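Local coordinates for acyl-CoA N-acyltransferases (NAT) superfamily protein (Arabidopsis thaliana, PDB 6TH0) that probably acetylates the N-terminal methionine of transmembrane proteins, and protein lysines, with acetyl-CoA as donor, through its GNAT-family acetyltransferase domain, at residues 9-12 with 13-17. Numbering follows the deposited sequence.
Sequences RPIN and PSDLE
The guanidinium edge of R9 meets the carboxylate of D15 in a two-bond salt bridge through NH1 and NH2. NH1 of R9 lies 2.7 Å from OD2 of D15, and NH2 of R9 2.8 Å from OD1 of D15. Both oxygens use their syn lone pairs. The two flat groups are nearly coplanar, 3° apart. R9 NH1 also donates to the carbonyl O of P10 (3.1 Å), and NH2 reaches the backbone O of E61. These bonds should hold the guanidinium against rotation. OD2 of D15 has a second donor, the backbone N of N12, at 3.0 Å and nearly straight (172°). It arrives on the anti side, tilted out of the carboxylate plane. The methyl CG2 of I11 packs 3.6 Å from OD2 of D15, and this is the buried, close-fitting part. With an alanine at R9, the buried carboxylate of D15 would probably lose its charge partner and be freer to turn.

The contact joins edge strand 6-10 of the GNAT sheet to the following helix 16-26. Residues 12-15 form a type I beta turn, closed by D15 N to N12 O at 2.9 Å. I11 and L16 both lean on V40 of helix 33-41.

The other side of the turn is more open. With CG between backbone N and carbonyl carbon (chi1 59°), OD1 of N12 turns back toward the exposed S14. OG of S14 donates to OD1 of N12 over a doubtfully short 2.5 Å. S14 N adds a weak, bent bond to OD1 of N12 at 3.0 Å, and the P13 ring is exposed.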
loop_
_atom_site.group_PDB
_atom_site.type_symbol
_atom_site.label_atom_id
_atom_site.label_comp_id
_atom_site.label_asym_id
_atom_site.label_seq_id
_atom_site.Cartn_x
_atom_site.Cartn_y
_atom_site.Cartn_z
ATOM N N ARG A 9 -5.285 -10.095 -8.284
ATOM C CA ARG A 9 -4.167 -10.729 -8.968
ATOM C C ARG A 9 -2.967 -9.807 -8.883
ATOM O O ARG A 9 -3.116 -8.610 -8.602
ATOM C CB ARG A 9 -4.504 -11.035 -10.431
ATOM C CG ARG A 9 -4.957 -9.782 -11.222
ATOM C CD ARG A 9 -4.771 -9.997 -12.722
ATOM N NE ARG A 9 -5.304 -8.885 -13.517
ATOM C CZ ARG A 9 -4.660 -7.738 -13.718
ATOM N NH1 ARG A 9 -3.472 -7.540 -13.163
ATOM N NH2 ARG A 9 -5.202 -6.783 -14.465
ATOM N N PRO A 10 -1.762 -10.326 -9.105
ATOM C CA PRO A 10 -0.591 -9.449 -9.139
ATOM C C PRO A 10 -0.712 -8.454 -10.282
ATOM O O PRO A 10 -1.288 -8.744 -11.333
ATOM C CB PRO A 10 0.577 -10.413 -9.351
ATOM C CG PRO A 10 0.052 -11.759 -8.895
ATOM C CD PRO A 10 -1.403 -11.746 -9.255
ATOM N N ILE A 11 -0.182 -7.257 -10.063
ATOM C CA ILE A 11 -0.078 -6.314 -11.169
ATOM C C ILE A 11 0.991 -6.791 -12.145
ATOM O O ILE A 11 2.050 -7.302 -11.744
ATOM C CB ILE A 11 0.211 -4.903 -10.640
ATOM C CG1 ILE A 11 -0.980 -4.432 -9.811
ATOM C CG2 ILE A 11 0.400 -3.928 -11.812
ATOM C CD1 ILE A 11 -0.815 -3.060 -9.203
ATOM N N ASN A 12 0.710 -6.677 -13.434
ATOM C CA ASN A 12 1.641 -7.096 -14.475
ATOM C C ASN A 12 1.830 -5.984 -15.492
ATOM O O ASN A 12 1.133 -4.966 -15.459
ATOM C CB ASN A 12 1.162 -8.387 -15.162
ATOM C CG ASN A 12 -0.204 -8.248 -15.794
ATOM O OD1 ASN A 12 -0.370 -7.537 -16.784
ATOM N ND2 ASN A 12 -1.191 -8.934 -15.227
ATOM N N PRO A 13 2.782 -6.147 -16.417
ATOM C CA PRO A 13 3.089 -5.049 -17.352
ATOM C C PRO A 13 1.905 -4.571 -18.175
ATOM O O PRO A 13 1.867 -3.390 -18.540
ATOM C CB PRO A 13 4.184 -5.650 -18.240
ATOM C CG PRO A 13 4.860 -6.649 -17.345
ATOM C CD PRO A 13 3.766 -7.237 -16.501
ATOM N N SER A 14 0.940 -5.435 -18.494
ATOM C CA SER A 14 -0.190 -4.968 -19.285
ATOM C C SER A 14 -1.055 -3.963 -18.532
ATOM O O SER A 14 -1.872 -3.283 -19.167
ATOM C CB SER A 14 -1.051 -6.150 -19.729
ATOM O OG SER A 14 -1.773 -6.683 -18.632
ATOM N N ASP A 15 -0.883 -3.843 -17.211
ATOM C CA ASP A 15 -1.588 -2.856 -16.395
ATOM C C ASP A 15 -0.945 -1.472 -16.438
ATOM O O ASP A 15 -1.506 -0.532 -15.862
ATOM C CB ASP A 15 -1.636 -3.313 -14.929
ATOM C CG ASP A 15 -2.426 -4.591 -14.729
ATOM O OD1 ASP A 15 -3.513 -4.719 -15.323
ATOM O OD2 ASP A 15 -1.949 -5.479 -13.977
ATOM N N LEU A 16 0.196 -1.318 -17.122
ATOM C CA LEU A 16 1.005 -0.111 -16.976
ATOM C C LEU A 16 0.199 1.164 -17.238
ATOM O O LEU A 16 0.177 2.070 -16.402
ATOM C CB LEU A 16 2.219 -0.178 -17.899
ATOM C CG LEU A 16 3.103 1.066 -17.818
ATOM C CD1 LEU A 16 3.699 1.198 -16.432
ATOM C CD2 LEU A 16 4.197 1.018 -18.866
ATOM N N GLU A 17 -0.421 1.266 -18.416
ATOM C CA GLU A 17 -1.161 2.480 -18.774
ATOM C C GLU A 17 -2.259 2.778 -17.766
ATOM O O GLU A 17 -2.363 3.900 -17.254
ATOM C CB GLU A 17 -1.758 2.345 -20.174
ATOM C CG GLU A 17 -2.254 3.657 -20.756
ATOM C CD GLU A 17 -3.071 3.459 -22.023
ATOM O OE1 GLU A 17 -2.836 2.455 -22.732
ATOM O OE2 GLU A 17 -3.952 4.301 -22.302
#